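Probable E3 ubiquitin-protein ligase HERC1 (Homo sapiens, PDB 4QT6) is a probable E3 ubiquitin-protein ligase, expected to promote ubiquitin transfer to target proteins through its HECT domain, and also carries a SPRY domain. Local coordinates at residues 70-81 with 87-98. Residues are numbered along the deposited sequence; the frame is centred on the assembly and turned at random.
Sequences RTTSDMWLYRAY and HNGEQTLTLSSF. With ARF (formamide), chain B; ARF (formamide), chain C.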
ATOM      1  N   ARG A  70       9.489   1.852   8.810  1.00 26.69           N
ATOM      2  CA  ARG A  70       9.712   2.407  10.147  1.00 29.10           C
ATOM      3  C   ARG A  70      10.085   3.892  10.148  1.00 27.08           C
ATOM      4  O   ARG A  70       9.876   4.577  11.156  1.00 28.68           O
ATOM      5  CB  ARG A  70      10.799   1.595  10.867  1.00 31.83           C
ATOM      6  CG  ARG A  70      10.413   0.153  11.119  1.00 35.47           C
ATOM      7  CD  ARG A  70      10.098  -0.097  12.574  1.00 39.00           C
ATOM      8  NE  ARG A  70       9.591  -1.453  12.774  1.00 41.89           N
ATOM      9  CZ  ARG A  70       8.512  -1.776  13.485  1.00 42.44           C
ATOM     10  NH1 ARG A  70       7.789  -0.849  14.109  1.00 45.31           N
ATOM     11  NH2 ARG A  70       8.157  -3.054  13.589  1.00 46.29           N
ATOM     12  N   THR A  71      10.630   4.393   9.033  1.00 24.39           N
ATOM     13  CA  THR A  71      11.110   5.771   8.939  1.00 23.79           C
ATOM     14  C   THR A  71      10.493   6.629   7.837  1.00 24.46           C
ATOM     15  O   THR A  71      10.507   7.850   7.938  1.00 23.50           O
ATOM     16  CB  THR A  71      12.631   5.833   8.754  1.00 24.36           C
ATOM     17  OG1 THR A  71      13.020   5.195   7.526  1.00 24.35           O
ATOM     18  CG2 THR A  71      13.313   5.144   9.910  1.00 24.75           C
ATOM     19  N   THR A  72       9.960   6.004   6.783  1.00 23.20           N
ATOM     20  CA  THR A  72       9.612   6.767   5.601  1.00 21.63           C
ATOM     21  C   THR A  72       8.549   7.856   5.812  1.00 20.46           C
ATOM     22  O   THR A  72       7.563   7.639   6.487  1.00 21.82           O
ATOM     23  CB  THR A  72       9.126   5.842   4.440  1.00 21.97           C
ATOM     24  OG1 THR A  72       8.921   6.630   3.267  1.00 23.08           O
ATOM     25  CG2 THR A  72       7.888   5.110   4.802  1.00 24.16           C
ATOM     26  N   SER A  73       8.819   9.013   5.226  1.00 20.44           N
ATOM     27  CA  SER A  73       7.833  10.080   5.024  1.00 21.15           C
ATOM     28  C   SER A  73       7.440  10.206   3.549  1.00 21.47           C
ATOM     29  O   SER A  73       6.632  11.069   3.198  1.00 22.54           O
ATOM     30  CB  SER A  73       8.403  11.409   5.547  1.00 22.12           C
ATOM     31  OG  SER A  73       8.506  11.353   6.973  1.00 24.41           O
ATOM     32  N   ASP A  74       7.992   9.338   2.694  1.00 20.49           N
ATOM     33  CA  ASP A  74       7.583   9.310   1.284  1.00 20.78           C
ATOM     34  C   ASP A  74       6.294   8.528   1.102  1.00 19.06           C
ATOM     35  O   ASP A  74       5.565   8.772   0.124  1.00 19.31           O
ATOM     36  CB  ASP A  74       8.674   8.705   0.403  1.00 21.71           C
ATOM     37  CG  ASP A  74       9.841   9.637   0.199  1.00 24.80           C
ATOM     38  OD1 ASP A  74       9.650  10.880   0.268  1.00 27.36           O
ATOM     39  OD2 ASP A  74      10.942   9.112  -0.055  1.00 28.77           O
HETATM   40  N   MSE A  75       6.024   7.622   2.030  1.00 18.11           N
HETATM   41  CA  MSE A  75       4.878   6.705   1.962  1.00 17.90           C
HETATM   42  C   MSE A  75       4.012   6.817   3.190  1.00 18.18           C
HETATM   43  O   MSE A  75       4.452   7.236   4.275  1.00 17.92           O
HETATM   44  CB  MSE A  75       5.335   5.253   1.794  1.00 18.82           C
HETATM   45  CG  MSE A  75       6.375   5.127   0.687  1.00 19.06           C
HETATM   46 SE   MSE A  75       6.825   3.211   0.450  1.00 22.99          SE
HETATM   47  CE  MSE A  75       7.397   3.363  -1.413  1.00 22.07           C
ATOM     48  N   TRP A  76       2.769   6.437   3.025  1.00 17.34           N
ATOM     49  CA  TRP A  76       1.802   6.295   4.101  1.00 18.11           C
ATOM     50  C   TRP A  76       1.353   4.845   4.032  1.00 18.70           C
ATOM     51  O   TRP A  76       0.748   4.416   3.031  1.00 17.98           O
ATOM     52  CB  TRP A  76       0.597   7.212   3.874  1.00 17.64           C
ATOM     53  CG  TRP A  76       0.779   8.677   4.188  1.00 18.22           C
ATOM     54  CD1 TRP A  76       0.304   9.325   5.298  1.00 19.34           C
ATOM     55  CD2 TRP A  76       1.411   9.677   3.385  1.00 18.64           C
ATOM     56  NE1 TRP A  76       0.635  10.639   5.249  1.00 19.62           N
ATOM     57  CE2 TRP A  76       1.293  10.906   4.084  1.00 19.04           C
ATOM     58  CE3 TRP A  76       2.098   9.665   2.168  1.00 18.99           C
ATOM     59  CZ2 TRP A  76       1.822  12.089   3.590  1.00 19.57           C
ATOM     60  CZ3 TRP A  76       2.614  10.855   1.678  1.00 19.58           C
ATOM     61  CH2 TRP A  76       2.457  12.055   2.384  1.00 19.55           C
ATOM     62  N   LEU A  77       1.663   4.059   5.056  1.00 18.13           N
ATOM     63  CA  LEU A  77       1.598   2.611   4.933  1.00 18.01           C
ATOM     64  C   LEU A  77       0.787   1.948   6.021  1.00 18.67           C
ATOM     65  O   LEU A  77       0.734   2.413   7.167  1.00 19.80           O
ATOM     66  CB  LEU A  77       2.998   2.018   4.925  1.00 18.83           C
ATOM     67  CG  LEU A  77       3.887   2.420   3.768  1.00 18.61           C
ATOM     68  CD1 LEU A  77       5.319   1.949   3.998  1.00 19.12           C
ATOM     69  CD2 LEU A  77       3.341   1.880   2.449  1.00 18.84           C
ATOM     70  N   TYR A  78       0.211   0.811   5.661  1.00 18.11           N
ATOM     71  CA  TYR A  78      -0.662   0.003   6.504  1.00 19.13           C
ATOM     72  C   TYR A  78      -0.134  -1.435   6.413  1.00 20.61           C
ATOM     73  O   TYR A  78      -0.038  -2.042   5.333  1.00 20.48           O
ATOM     74  CB  TYR A  78      -2.122   0.182   6.020  1.00 18.20           C
ATOM     75  CG  TYR A  78      -3.225  -0.652   6.611  1.00 18.97           C
ATOM     76  CD1 TYR A  78      -3.188  -1.064   7.936  1.00 19.36           C
ATOM     77  CD2 TYR A  78      -4.379  -0.933   5.867  1.00 19.30           C
ATOM     78  CE1 TYR A  78      -4.225  -1.824   8.465  1.00 20.89           C
ATOM     79  CE2 TYR A  78      -5.422  -1.676   6.396  1.00 21.12           C
ATOM     80  CZ  TYR A  78      -5.345  -2.105   7.707  1.00 21.08           C
ATOM     81  OH  TYR A  78      -6.394  -2.859   8.216  1.00 21.98           O
ATOM     82  N   ARG A  79       0.257  -1.959   7.572  1.00 21.54           N
ATOM     83  CA  ARG A  79       1.020  -3.211   7.669  1.00 21.55           C
ATOM     84  C   ARG A  79       0.133  -4.440   7.910  1.00 21.88           C
ATOM     85  O   ARG A  79      -0.656  -4.480   8.880  1.00 21.93           O
ATOM     86  CB  ARG A  79       2.046  -3.047   8.797  1.00 22.32           C
ATOM     87  CG  ARG A  79       2.950  -4.228   9.063  1.00 22.33           C
ATOM     88  CD  ARG A  79       3.961  -3.849  10.136  1.00 23.98           C
ATOM     89  NE  ARG A  79       4.715  -4.989  10.643  1.00 24.95           N
ATOM     90  CZ  ARG A  79       5.290  -5.044  11.848  1.00 27.05           C
ATOM     91  NH1 ARG A  79       5.192  -4.014  12.700  1.00 27.59           N
ATOM     92  NH2 ARG A  79       5.955  -6.138  12.203  1.00 27.39           N
ATOM     93  N   ALA A  80       0.277  -5.453   7.040  1.00 20.05           N
ATOM     94  CA  ALA A  80      -0.564  -6.629   7.072  1.00 21.62           C
ATOM     95  C   ALA A  80      -0.455  -7.364   8.407  1.00 21.96           C
ATOM     96  O   ALA A  80      -1.464  -7.716   9.016  1.00 22.74           O
ATOM     97  CB  ALA A  80      -0.192  -7.559   5.934  1.00 21.14           C
ATOM     98  N   TYR A  81       0.777  -7.571   8.847  1.00 23.63           N
ATOM     99  CA  TYR A  81       1.054  -8.476   9.969  1.00 25.15           C
ATOM    100  C   TYR A  81       0.370  -8.050  11.266  1.00 26.57           C
ATOM    101  O   TYR A  81      -0.141  -8.895  11.988  1.00 26.64           O
ATOM    102  CB  TYR A  81       2.559  -8.572  10.195  1.00 25.57           C
ATOM    103  CG  TYR A  81       2.926  -9.325  11.453  1.00 27.88           C
ATOM    104  CD1 TYR A  81       2.784 -10.693  11.511  1.00 29.51           C
ATOM    105  CD2 TYR A  81       3.360  -8.657  12.585  1.00 29.26           C
ATOM    106  CE1 TYR A  81       3.093 -11.394  12.663  1.00 31.86           C
ATOM    107  CE2 TYR A  81       3.679  -9.351  13.750  1.00 31.19           C
ATOM    108  CZ  TYR A  81       3.549 -10.724  13.769  1.00 32.31           C
ATOM    109  OH  TYR A  81       3.857 -11.450  14.915  1.00 35.21           O
ATOM    110  N   HIS A  87       3.823   6.525   8.996  1.00 20.53           N
ATOM    111  CA  HIS A  87       4.195   7.684   8.230  1.00 20.16           C
ATOM    112  C   HIS A  87       5.068   8.545   9.145  1.00 22.19           C
ATOM    113  O   HIS A  87       4.608   8.964  10.195  1.00 21.97           O
ATOM    114  CB  HIS A  87       2.984   8.484   7.725  1.00 20.75           C
ATOM    115  CG  HIS A  87       3.401   9.664   6.927  1.00 20.59           C
ATOM    116  ND1 HIS A  87       3.910   9.553   5.650  1.00 20.28           N
ATOM    117  CD2 HIS A  87       3.482  10.976   7.254  1.00 19.81           C
ATOM    118  CE1 HIS A  87       4.279  10.742   5.225  1.00 20.02           C
ATOM    119  NE2 HIS A  87       4.013  11.624   6.169  1.00 20.84           N
ATOM    120  N   ASN A  88       6.310   8.769   8.761  1.00 21.55           N
ATOM    121  CA  ASN A  88       7.281   9.420   9.664  1.00 24.37           C
ATOM    122  C   ASN A  88       7.313   8.639  10.980  1.00 24.87           C
ATOM    123  O   ASN A  88       7.356   9.228  12.075  1.00 27.26           O
ATOM    124  CB  ASN A  88       6.915  10.890   9.888  1.00 25.28           C
ATOM    125  CG  ASN A  88       7.997  11.654  10.619  1.00 25.94           C
ATOM    126  OD1 ASN A  88       9.178  11.405  10.421  1.00 25.60           O
ATOM    127  ND2 ASN A  88       7.588  12.609  11.454  1.00 26.21           N
ATOM    128  N   GLY A  89       7.252   7.314  10.874  1.00 24.16           N
ATOM    129  CA  GLY A  89       7.258   6.436  12.027  1.00 25.15           C
ATOM    130  C   GLY A  89       5.944   5.753  12.303  1.00 23.56           C
ATOM    131  O   GLY A  89       4.911   6.090  11.709  1.00 24.52           O
ATOM    132  N   GLU A  90       5.968   4.791  13.217  1.00 24.19           N
ATOM    133  CA  GLU A  90       4.788   4.041  13.605  1.00 25.25           C
ATOM    134  C   GLU A  90       3.839   4.939  14.358  1.00 26.69           C
ATOM    135  O   GLU A  90       4.246   5.670  15.291  1.00 27.13           O
ATOM    136  CB  GLU A  90       5.136   2.830  14.485  1.00 26.12           C
ATOM    137  CG  GLU A  90       3.983   1.855  14.695  1.00 27.46           C
ATOM    138  CD  GLU A  90       4.390   0.595  15.445  1.00 30.92           C
ATOM    139  OE1 GLU A  90       4.692  -0.439  14.796  1.00 29.31           O
ATOM    140  OE2 GLU A  90       4.414   0.634  16.699  1.00 32.02           O
ATOM    141  N   GLN A  91       2.578   4.902  13.966  1.00 26.12           N
ATOM    142  CA  GLN A  91       1.559   5.728  14.589  1.00 27.41           C
ATOM    143  C   GLN A  91       0.913   5.000  15.757  1.00 27.66           C
ATOM    144  O   GLN A  91       1.045   3.792  15.904  1.00 27.48           O
ATOM    145  CB  GLN A  91       0.488   6.103  13.562  1.00 28.22           C
ATOM    146  CG  GLN A  91       1.050   6.881  12.390  1.00 29.22           C
ATOM    147  CD  GLN A  91       1.837   8.086  12.845  1.00 30.76           C
ATOM    148  OE1 GLN A  91       3.045   8.161  12.662  1.00 30.45           O
ATOM    149  NE2 GLN A  91       1.155   9.020  13.498  1.00 31.31           N
ATOM    150  N   THR A  92       0.177   5.746  16.576  1.00 31.94           N
ATOM    151  CA  THR A  92      -0.539   5.147  17.682  1.00 33.16           C
ATOM    152  C   THR A  92      -1.686   4.281  17.202  1.00 32.25           C
ATOM    153  O   THR A  92      -1.860   3.148  17.670  1.00 31.64           O
ATOM    154  CB  THR A  92      -1.084   6.229  18.629  1.00 36.87           C
ATOM    155  OG1 THR A  92       0.010   7.034  19.086  1.00 39.70           O
ATOM    156  CG2 THR A  92      -1.779   5.589  19.819  1.00 39.57           C
ATOM    157  N   LEU A  93      -2.470   4.810  16.270  1.00 31.71           N
ATOM    158  CA  LEU A  93      -3.645   4.091  15.778  1.00 31.94           C
ATOM    159  C   LEU A  93      -3.241   2.782  15.107  1.00 31.13           C
ATOM    160  O   LEU A  93      -2.365   2.752  14.240  1.00 30.83           O
ATOM    161  CB  LEU A  93      -4.439   4.945  14.793  1.00 33.14           C
ATOM    162  CG  LEU A  93      -5.656   4.309  14.121  1.00 33.72           C
ATOM    163  CD1 LEU A  93      -6.744   3.912  15.114  1.00 36.40           C
ATOM    164  CD2 LEU A  93      -6.216   5.258  13.075  1.00 35.78           C
ATOM    165  N   THR A  94      -3.890   1.703  15.509  1.00 30.41           N
ATOM    166  CA  THR A  94      -3.676   0.399  14.901  1.00 32.05           C
ATOM    167  C   THR A  94      -5.009  -0.046  14.313  1.00 31.48           C
ATOM    168  O   THR A  94      -6.059   0.095  14.946  1.00 32.42           O
ATOM    169  CB  THR A  94      -3.151  -0.596  15.960  1.00 33.94           C
ATOM    170  OG1 THR A  94      -1.957  -0.064  16.547  1.00 35.51           O
ATOM    171  CG2 THR A  94      -2.825  -1.951  15.363  1.00 34.54           C
ATOM    172  N   LEU A  95      -4.990  -0.545  13.080  1.00 28.51           N
ATOM    173  CA  LEU A  95      -6.198  -1.037  12.449  1.00 27.18           C
ATOM    174  C   LEU A  95      -6.149  -2.559  12.415  1.00 27.54           C
ATOM    175  O   LEU A  95      -5.295  -3.166  13.069  1.00 28.30           O
ATOM    176  CB  LEU A  95      -6.353  -0.417  11.049  1.00 26.47           C
ATOM    177  CG  LEU A  95      -6.460   1.108  10.951  1.00 27.60           C
ATOM    178  CD1 LEU A  95      -6.557   1.558   9.491  1.00 28.07           C
ATOM    179  CD2 LEU A  95      -7.645   1.640  11.753  1.00 29.05           C
ATOM    180  N   SER A  96      -7.066  -3.199  11.697  1.00 26.41           N
ATOM    181  CA  SER A  96      -7.062  -4.650  11.654  1.00 28.48           C
ATOM    182  C   SER A  96      -5.840  -5.161  10.899  1.00 28.90           C
ATOM    183  O   SER A  96      -5.381  -4.533   9.951  1.00 27.48           O
ATOM    184  CB  SER A  96      -8.324  -5.189  10.978  1.00 29.65           C
ATOM    185  OG  SER A  96      -9.496  -4.804  11.697  1.00 32.34           O
ATOM    186  N   SER A  97      -5.323  -6.301  11.329  1.00 27.12           N
ATOM    187  CA  SER A  97      -4.341  -7.028  10.542  0.70 26.76           C
ATOM    188  C   SER A  97      -5.033  -7.581   9.297  1.00 25.50           C
ATOM    189  O   SER A  97      -6.258  -7.649   9.235  1.00 24.20           O
ATOM    190  CB  SER A  97      -3.723  -8.170  11.358  0.70 28.19           C
ATOM    191  OG  SER A  97      -4.706  -9.121  11.717  0.70 29.69           O
ATOM    192  N   PHE A  98      -4.250  -7.941   8.289  1.00 24.51           N
ATOM    193  CA  PHE A  98      -4.817  -8.566   7.106  1.00 23.24           C
ATOM    194  C   PHE A  98      -3.810  -9.516   6.487  1.00 22.89           C
ATOM    195  O   PHE A  98      -2.624  -9.498   6.842  1.00 23.11           O
ATOM    196  CB  PHE A  98      -5.336  -7.520   6.103  1.00 22.65           C
ATOM    197  CG  PHE A  98      -4.300  -6.511   5.659  1.00 20.99           C
ATOM    198  CD1 PHE A  98      -4.077  -5.359   6.394  1.00 20.92           C
ATOM    199  CD2 PHE A  98      -3.574  -6.693   4.494  1.00 21.03           C
ATOM    200  CE1 PHE A  98      -3.148  -4.413   5.993  1.00 20.02           C
ATOM    201  CE2 PHE A  98      -2.640  -5.748   4.084  1.00 19.83           C
ATOM    202  CZ  PHE A  98      -2.417  -4.614   4.831  1.00 20.63           C
TER
HETATM  203  N   ARF B2201       5.928 -10.693  10.091  1.00 29.08           N
HETATM  204  C   ARF B2201       6.187  -9.630  10.850  1.00 29.52           C
HETATM  205  O   ARF B2201       6.100  -8.500  10.395  1.00 27.79           O
HETATM  206  N   ARF C2202      -8.889  -1.398   8.400  0.50 24.39           N
HETATM  207  C   ARF C2202      -9.752  -1.360   9.422  0.50 25.80           C
HETATM  208  O   ARF C2202      -9.483  -1.952  10.460  0.50 25.66           O
HETATM  209  O   HOH W   1       7.115   5.759   8.488  1.00 20.72           O
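The hydroxyl of Y78 is gripped twice. It donates to the backbone of S96, OH to O 2.6 Å, and accepts a straight bond from the nitrogen of a bound formamide. The oxygen of that formamide takes the backbone N-H of S96. F98 and L95 lie on opposite faces of the Y78 ring. F98 sends CE1 over its centre, 3.4 Å above the plane, in an edge-to-face pair with planes at 57°. L95 touches with CB, 3.6 Å from Y78 CE1, and its CD1 lies over the rim of the opposite face. The F98 ring in turn lies with one face on A80, whose CA is 3.5 Å from the ring centroid. F98 N closes this end on A80 O, on a lone pair in the carbonyl plane.

At the other end H87 and W76 form an offset stack. The imidazole and the five-membered ring are nearly parallel, with centroids 3.5 Å apart. H87 reaches there with CG anti to its backbone N (chi1 -179°). H87 ND1 also donates to M75 O at 2.7 Å, almost straight at 169°, which fixes the turn of the ring. A leucine in place of W76 would probably leave the imidazole face without its flat partner and F128 without its edge-to-face mate. T72 O accepts from N88 N at 2.8 Å and from a water that also receives G89 N. Near the surface, R70 NH1 makes a salt bridge to E90 OE1 from above the carboxylate plane.

The contact fastens the chain following edge strand 84-86 back to strand 75-79, within the antiparallel beta-sandwich of the SPRY fold.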